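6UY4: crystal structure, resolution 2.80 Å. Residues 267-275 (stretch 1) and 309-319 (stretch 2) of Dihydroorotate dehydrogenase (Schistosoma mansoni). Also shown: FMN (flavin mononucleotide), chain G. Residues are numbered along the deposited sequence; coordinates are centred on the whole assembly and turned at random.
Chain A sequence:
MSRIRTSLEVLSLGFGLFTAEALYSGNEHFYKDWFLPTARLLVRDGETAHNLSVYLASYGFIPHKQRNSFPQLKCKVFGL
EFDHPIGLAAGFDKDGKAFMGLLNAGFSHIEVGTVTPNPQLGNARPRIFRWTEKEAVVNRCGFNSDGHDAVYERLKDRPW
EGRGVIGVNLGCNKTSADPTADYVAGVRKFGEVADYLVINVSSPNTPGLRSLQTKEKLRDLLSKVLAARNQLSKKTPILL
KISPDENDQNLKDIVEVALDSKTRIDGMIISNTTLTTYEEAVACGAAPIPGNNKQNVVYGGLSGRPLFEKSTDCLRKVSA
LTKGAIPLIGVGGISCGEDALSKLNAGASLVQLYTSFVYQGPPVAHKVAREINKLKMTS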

ATOM      1  N   GLY A 267     -13.988  -2.752  -3.968  1.00 61.51           N
ATOM      2  CA  GLY A 267     -13.519  -2.110  -2.754  1.00 59.27           C
ATOM      3  C   GLY A 267     -12.532  -1.019  -3.100  1.00 60.76           C
ATOM      4  O   GLY A 267     -12.077  -0.898  -4.242  1.00 62.34           O
ATOM      5  N   MET A 268     -12.205  -0.220  -2.088  1.00 63.13           N
ATOM      6  CA  MET A 268     -11.295   0.901  -2.255  1.00 58.67           C
ATOM      7  C   MET A 268     -10.269   0.910  -1.131  1.00 62.63           C
ATOM      8  O   MET A 268     -10.504   0.388  -0.038  1.00 62.75           O
ATOM      9  CB  MET A 268     -12.044   2.239  -2.289  1.00 63.79           C
ATOM     10  CG  MET A 268     -12.952   2.410  -3.493  1.00 68.42           C
ATOM     11  SD  MET A 268     -13.744   4.027  -3.533  1.00 73.75           S
ATOM     12  CE  MET A 268     -12.308   5.098  -3.519  1.00 69.42           C
ATOM     13  N   ILE A 269      -9.124   1.522  -1.417  1.00 63.60           N
ATOM     14  CA  ILE A 269      -8.021   1.647  -0.471  1.00 60.57           C
ATOM     15  C   ILE A 269      -7.737   3.130  -0.283  1.00 60.41           C
ATOM     16  O   ILE A 269      -7.434   3.837  -1.253  1.00 56.35           O
ATOM     17  CB  ILE A 269      -6.767   0.902  -0.955  1.00 57.73           C
ATOM     18  CG1 ILE A 269      -7.036  -0.604  -1.020  1.00 60.24           C
ATOM     19  CG2 ILE A 269      -5.590   1.196  -0.045  1.00 62.21           C
ATOM     20  CD1 ILE A 269      -5.845  -1.416  -1.479  1.00 61.45           C
ATOM     21  N   ILE A 270      -7.840   3.600   0.957  1.00 63.17           N
ATOM     22  CA  ILE A 270      -7.646   5.007   1.297  1.00 64.38           C
ATOM     23  C   ILE A 270      -6.638   5.069   2.437  1.00 64.81           C
ATOM     24  O   ILE A 270      -6.933   4.624   3.553  1.00 68.84           O
ATOM     25  CB  ILE A 270      -8.961   5.697   1.697  1.00 58.19           C
ATOM     26  CG1 ILE A 270     -10.014   5.554   0.594  1.00 61.30           C
ATOM     27  CG2 ILE A 270      -8.720   7.163   2.010  1.00 62.80           C
ATOM     28  CD1 ILE A 270     -10.959   4.383   0.787  1.00 63.15           C
ATOM     29  N   SER A 271      -5.454   5.622   2.171  1.00 66.07           N
ATOM     30  CA  SER A 271      -5.084   6.167   0.867  1.00 68.70           C
ATOM     31  C   SER A 271      -3.597   5.953   0.602  1.00 67.84           C
ATOM     32  O   SER A 271      -2.946   5.152   1.275  1.00 68.78           O
ATOM     33  CB  SER A 271      -5.408   7.661   0.790  1.00 76.00           C
ATOM     34  OG  SER A 271      -4.701   8.384   1.782  1.00 72.36           O
ATOM     35  N   ASN A 272      -3.063   6.681  -0.378  1.00 70.84           N
ATOM     36  CA  ASN A 272      -1.637   6.632  -0.680  1.00 65.19           C
ATOM     37  C   ASN A 272      -0.913   7.743   0.075  1.00 68.90           C
ATOM     38  O   ASN A 272      -1.296   8.083   1.198  1.00 71.98           O
ATOM     39  CB  ASN A 272      -1.404   6.746  -2.190  1.00 69.73           C
ATOM     40  CG  ASN A 272      -0.107   6.090  -2.634  1.00 70.80           C
ATOM     41  OD1 ASN A 272       0.946   6.289  -2.028  1.00 70.93           O
ATOM     42  ND2 ASN A 272      -0.181   5.296  -3.696  1.00 66.47           N
ATOM     43  N   THR A 273       0.122   8.320  -0.529  1.00 68.88           N
ATOM     44  CA  THR A 273       0.931   9.344   0.114  1.00 68.44           C
ATOM     45  C   THR A 273       0.488  10.741  -0.309  1.00 72.83           C
ATOM     46  O   THR A 273      -0.199  10.927  -1.317  1.00 85.33           O
ATOM     47  CB  THR A 273       2.415   9.148  -0.212  1.00 69.19           C
ATOM     48  OG1 THR A 273       2.601   9.159  -1.633  1.00 65.06           O
ATOM     49  CG2 THR A 273       2.914   7.826   0.349  1.00 66.67           C
ATOM     50  N   THR A 274       0.898  11.729   0.483  1.00 69.59           N
ATOM     51  CA  THR A 274       0.582  13.132   0.246  1.00 68.64           C
ATOM     52  C   THR A 274       1.797  13.847  -0.333  1.00 71.95           C
ATOM     53  O   THR A 274       2.935  13.574   0.061  1.00 72.78           O
ATOM     54  CB  THR A 274       0.140  13.815   1.545  1.00 70.29           C
ATOM     55  OG1 THR A 274      -1.083  13.229   2.002  1.00 90.26           O
ATOM     56  CG2 THR A 274      -0.071  15.311   1.343  1.00 71.63           C
ATOM     57  N   LEU A 275       1.550  14.755  -1.277  1.00 70.92           N
ATOM     58  CA  LEU A 275       2.622  15.576  -1.825  1.00 74.98           C
ATOM     59  C   LEU A 275       3.301  16.369  -0.716  1.00 73.78           C
ATOM     60  O   LEU A 275       2.643  17.075   0.055  1.00 73.59           O
ATOM     61  CB  LEU A 275       2.072  16.522  -2.893  1.00 79.16           C
ATOM     62  CG  LEU A 275       1.448  15.878  -4.132  1.00 82.79           C
ATOM     63  N   GLU A 309      -3.816  11.926  10.094  1.00 71.04           N
ATOM     64  CA  GLU A 309      -4.980  12.793  10.253  1.00 75.76           C
ATOM     65  C   GLU A 309      -5.688  13.027   8.923  1.00 74.82           C
ATOM     66  O   GLU A 309      -6.923  13.001   8.856  1.00 75.43           O
ATOM     67  CB  GLU A 309      -4.566  14.120  10.886  1.00 83.72           C
ATOM     68  CG  GLU A 309      -5.723  15.081  11.111  1.00 90.87           C
ATOM     69  CD  GLU A 309      -5.307  16.334  11.856  1.00115.20           C
ATOM     70  OE1 GLU A 309      -4.170  16.374  12.371  1.00118.64           O
ATOM     71  OE2 GLU A 309      -6.120  17.279  11.926  1.00115.96           O
ATOM     72  N   LYS A 310      -4.925  13.245   7.851  1.00 74.43           N
ATOM     73  CA  LYS A 310      -5.533  13.530   6.554  1.00 69.79           C
ATOM     74  C   LYS A 310      -6.104  12.270   5.914  1.00 73.75           C
ATOM     75  O   LYS A 310      -7.252  12.267   5.454  1.00 77.76           O
ATOM     76  CB  LYS A 310      -4.510  14.187   5.627  1.00 68.46           C
ATOM     77  CG  LYS A 310      -5.123  14.815   4.387  1.00 75.70           C
ATOM     78  CD  LYS A 310      -4.098  15.619   3.605  1.00 81.71           C
ATOM     79  CE  LYS A 310      -4.751  16.365   2.451  1.00 87.34           C
ATOM     80  NZ  LYS A 310      -3.767  17.183   1.689  1.00 88.60           N
ATOM     81  N   SER A 311      -5.320  11.190   5.878  1.00 70.54           N
ATOM     82  CA  SER A 311      -5.779   9.964   5.231  1.00 67.29           C
ATOM     83  C   SER A 311      -7.000   9.380   5.930  1.00 66.64           C
ATOM     84  O   SER A 311      -7.828   8.729   5.284  1.00 70.43           O
ATOM     85  CB  SER A 311      -4.649   8.933   5.188  1.00 69.43           C
ATOM     86  OG  SER A 311      -4.220   8.587   6.492  1.00 73.66           O
ATOM     87  N   THR A 312      -7.132   9.601   7.239  1.00 68.06           N
ATOM     88  CA  THR A 312      -8.311   9.113   7.951  1.00 68.20           C
ATOM     89  C   THR A 312      -9.542   9.937   7.597  1.00 71.66           C
ATOM     90  O   THR A 312     -10.624   9.386   7.362  1.00 73.25           O
ATOM     91  CB  THR A 312      -8.065   9.133   9.461  1.00 69.88           C
ATOM     92  OG1 THR A 312      -6.913   8.339   9.770  1.00 65.82           O
ATOM     93  CG2 THR A 312      -9.271   8.573  10.203  1.00 63.66           C
ATOM     94  N   ASP A 313      -9.397  11.265   7.560  1.00 69.39           N
ATOM     95  CA  ASP A 313     -10.509  12.123   7.160  1.00 71.57           C
ATOM     96  C   ASP A 313     -10.982  11.787   5.753  1.00 69.26           C
ATOM     97  O   ASP A 313     -12.191  11.717   5.497  1.00 66.63           O
ATOM     98  CB  ASP A 313     -10.102  13.593   7.247  1.00 74.62           C
ATOM     99  CG  ASP A 313      -9.946  14.073   8.678  1.00 94.76           C
ATOM    100  OD1 ASP A 313     -10.616  13.513   9.574  1.00 95.63           O
ATOM    101  OD2 ASP A 313      -9.162  15.020   8.904  1.00 94.67           O
ATOM    102  N   CYS A 314     -10.042  11.574   4.828  1.00 67.52           N
ATOM    103  CA  CYS A 314     -10.410  11.173   3.474  1.00 62.38           C
ATOM    104  C   CYS A 314     -11.173   9.857   3.484  1.00 66.19           C
ATOM    105  O   CYS A 314     -12.163   9.698   2.760  1.00 65.01           O
ATOM    106  CB  CYS A 314      -9.161  11.066   2.602  1.00 58.58           C
ATOM    107  SG  CYS A 314      -9.479  10.570   0.894  1.00 66.00           S
ATOM    108  N   LEU A 315     -10.730   8.903   4.307  1.00 67.21           N
ATOM    109  CA  LEU A 315     -11.447   7.641   4.449  1.00 64.48           C
ATOM    110  C   LEU A 315     -12.857   7.871   4.978  1.00 69.40           C
ATOM    111  O   LEU A 315     -13.827   7.299   4.467  1.00 68.11           O
ATOM    112  CB  LEU A 315     -10.675   6.702   5.376  1.00 65.05           C
ATOM    113  CG  LEU A 315     -11.397   5.421   5.795  1.00 64.20           C
ATOM    114  CD1 LEU A 315     -11.574   4.495   4.604  1.00 63.43           C
ATOM    115  CD2 LEU A 315     -10.654   4.720   6.923  1.00 65.13           C
ATOM    116  N   ARG A 316     -12.986   8.711   6.008  1.00 72.49           N
ATOM    117  CA  ARG A 316     -14.300   9.000   6.570  1.00 68.38           C
ATOM    118  C   ARG A 316     -15.217   9.651   5.542  1.00 66.57           C
ATOM    119  O   ARG A 316     -16.438   9.457   5.590  1.00 73.43           O
ATOM    120  CB  ARG A 316     -14.152   9.890   7.807  1.00 72.04           C
ATOM    121  CG  ARG A 316     -15.433  10.068   8.609  1.00 71.99           C
ATOM    122  CD  ARG A 316     -15.192  10.840   9.901  1.00 82.06           C
ATOM    123  NE  ARG A 316     -14.311  10.128  10.823  1.00 93.25           N
ATOM    124  CZ  ARG A 316     -13.059  10.488  11.092  1.00 88.03           C
ATOM    125  NH1 ARG A 316     -12.537  11.561  10.513  1.00 85.58           N
ATOM    126  NH2 ARG A 316     -12.331   9.778  11.944  1.00 70.46           N
ATOM    127  N   LYS A 317     -14.653  10.410   4.600  1.00 66.29           N
ATOM    128  CA  LYS A 317     -15.463  10.989   3.533  1.00 70.83           C
ATOM    129  C   LYS A 317     -15.933   9.917   2.557  1.00 68.91           C
ATOM    130  O   LYS A 317     -17.123   9.836   2.234  1.00 69.90           O
ATOM    131  CB  LYS A 317     -14.674  12.073   2.796  1.00 61.84           C
ATOM    132  CG  LYS A 317     -14.487  13.366   3.573  1.00 65.94           C
ATOM    133  CD  LYS A 317     -13.781  14.415   2.722  1.00 72.25           C
ATOM    134  CE  LYS A 317     -13.648  15.737   3.459  1.00 74.63           C
ATOM    135  N   VAL A 318     -15.005   9.086   2.076  1.00 64.33           N
ATOM    136  CA  VAL A 318     -15.348   8.066   1.088  1.00 60.03           C
ATOM    137  C   VAL A 318     -16.368   7.088   1.655  1.00 63.76           C
ATOM    138  O   VAL A 318     -17.308   6.677   0.964  1.00 64.07           O
ATOM    139  CB  VAL A 318     -14.075   7.345   0.604  1.00 64.91           C
ATOM    140  CG1 VAL A 318     -14.430   6.190  -0.321  1.00 64.03           C
ATOM    141  CG2 VAL A 318     -13.147   8.325  -0.097  1.00 54.93           C
ATOM    142  N   SER A 319     -16.206   6.704   2.925  1.00 67.25           N
ATOM    143  CA  SER A 319     -17.161   5.792   3.546  1.00 59.87           C
ATOM    144  C   SER A 319     -18.562   6.385   3.577  1.00 63.52           C
ATOM    145  O   SER A 319     -19.551   5.645   3.524  1.00 65.13           O
ATOM    146  CB  SER A 319     -16.703   5.432   4.959  1.00 64.07           C
ATOM    147  OG  SER A 319     -17.557   4.461   5.540  1.00 66.93           O
TER
HETATM  148  N1  FMN G 406       1.843   2.404  -2.723  1.00 62.89           N
HETATM  149  C2  FMN G 406       1.458   1.731  -3.866  1.00 63.97           C
HETATM  150  O2  FMN G 406       0.264   1.610  -4.135  1.00 66.61           O
HETATM  151  N3  FMN G 406       2.408   1.191  -4.707  1.00 63.65           N
HETATM  152  C4  FMN G 406       3.750   1.322  -4.412  1.00 66.89           C
HETATM  153  O4  FMN G 406       4.597   0.842  -5.163  1.00 71.92           O
HETATM  154  C4A FMN G 406       4.142   1.999  -3.263  1.00 67.59           C
HETATM  155  N5  FMN G 406       5.482   2.134  -2.963  1.00 71.86           N
HETATM  156  C5A FMN G 406       5.870   2.803  -1.821  1.00 68.53           C
HETATM  157  C6  FMN G 406       7.222   2.933  -1.524  1.00 68.04           C
HETATM  158  C7  FMN G 406       7.622   3.608  -0.377  1.00 71.85           C
HETATM  159  C7M FMN G 406       9.083   3.746  -0.062  1.00 65.21           C
HETATM  160  C8  FMN G 406       6.667   4.152   0.476  1.00 70.52           C
HETATM  161  C8M FMN G 406       7.095   4.881   1.715  1.00 66.45           C
HETATM  162  C9  FMN G 406       5.314   4.022   0.176  1.00 68.68           C
HETATM  163  C9A FMN G 406       4.910   3.347  -0.971  1.00 67.00           C
HETATM  164  N10 FMN G 406       3.566   3.209  -1.274  1.00 62.85           N
HETATM  165  C10 FMN G 406       3.183   2.540  -2.418  1.00 66.33           C
HETATM  166  C1' FMN G 406       2.513   3.789  -0.379  1.00 59.89           C
HETATM  167  C2' FMN G 406       2.132   2.798   0.713  1.00 63.65           C
HETATM  168  O2' FMN G 406       1.749   1.571   0.134  1.00 62.34           O
HETATM  169  C3' FMN G 406       0.976   3.327   1.550  1.00 72.08           C
HETATM  170  O3' FMN G 406      -0.082   3.713   0.701  1.00 74.71           O
HETATM  171  C4' FMN G 406       1.383   4.514   2.417  1.00 69.47           C
HETATM  172  O4' FMN G 406       2.773   4.504   2.660  1.00 68.50           O
HETATM  173  C5' FMN G 406       0.641   4.425   3.739  1.00 67.71           C
HETATM  174  O5' FMN G 406       1.166   5.337   4.671  1.00 79.66           O
HETATM  175  P   FMN G 406       1.884   4.763   5.989  1.00 68.19           P
HETATM  176  O1P FMN G 406       2.288   5.933   6.850  1.00 73.45           O
HETATM  177  O2P FMN G 406       0.949   3.843   6.739  1.00 73.82           O
HETATM  178  O3P FMN G 406       3.119   4.007   5.572  1.00 60.82           O

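A strand laid against a helix usually commits every second side chain to the interface, and the contact between residues 267-275 and 309-319 of this dihydroorotate dehydrogenase is a compact example. The strand 267-270 and the helix run nearly antiparallel, with 157° between their N-to-C directions and a closest axial approach of 8.9 Å. No hydrogen bond joins the two stretches. The helix spends its backbone polar groups internally, as in the bond from Leu-315 N to Ser-311 O at 3.1 Å, so what faces the strand is mainly a surface of side chains, and the 363 Å² buried between the two is held by shape and apolar contact.

Gly-267 opens the walk without touching the helix. At Met-268 the CA-to-CB bond points toward it, and the extended m, t start of the side chain carries the sulfur out to Val-318, where SD lies 3.9 Å from CG1. Thioether and methyl are both weakly polar at most, and their contact is one of dispersion. Ile-269 then turns away, as the alternation of a strand requires, and its side chain comes no nearer to the helix than 8.2 Å.

Ile-270 is the centre of the contact, with 101 Å² covered, the largest share of any residue in the two stretches. Ile-270 CA lies 5.6 Å from Leu-315 CA, and the side chain meets both side chains and backbone of the helix. The CG2 methyl sits 3.7 Å from Cys-314 SG and 3.5 Å from Leu-315 N, and it also lies 3.7 Å from Ser-311 O. Since that nitrogen and that oxygen are already paired with each other, the methyl rests on a helical turn whose polar atoms are satisfied. The other branch ends in CD1, which lies 3.9 Å from Leu-315 CD1 and 4.1 Å from Val-318 CG1. Val-318 thus meets both Met-268 and Ile-270, the two strand residues that point the same way.

The chain leaves the strand through a cis peptide bond before Ser-271. Here the CA atoms of Ser-271 and Ser-311 are 5.8 Å apart, and Ser-271 OG touches Ser-311 CB at 3.5 Å, a packing contact between a hydroxyl and a carbon. The same residue also serves the cofactor, since FMN O3' gives a weak hydrogen bond to Ser-271 O at 3.3 Å. Asn-272 points away from the helix, and its OD1 approaches FMN C1' to 3.4 Å while accepting a weak bond from Thr-273 N at 2.7 Å. Neither Asn-272 nor Thr-273 contacts the helix.

Thr-274 makes the last contact, its CG2 methyl 4.2 Å from Lys-310 NZ. This is a loose contact at the exposed margin; the amine is hydrogen-bonded elsewhere in the structure. Leu-275 points sideways and adds nothing.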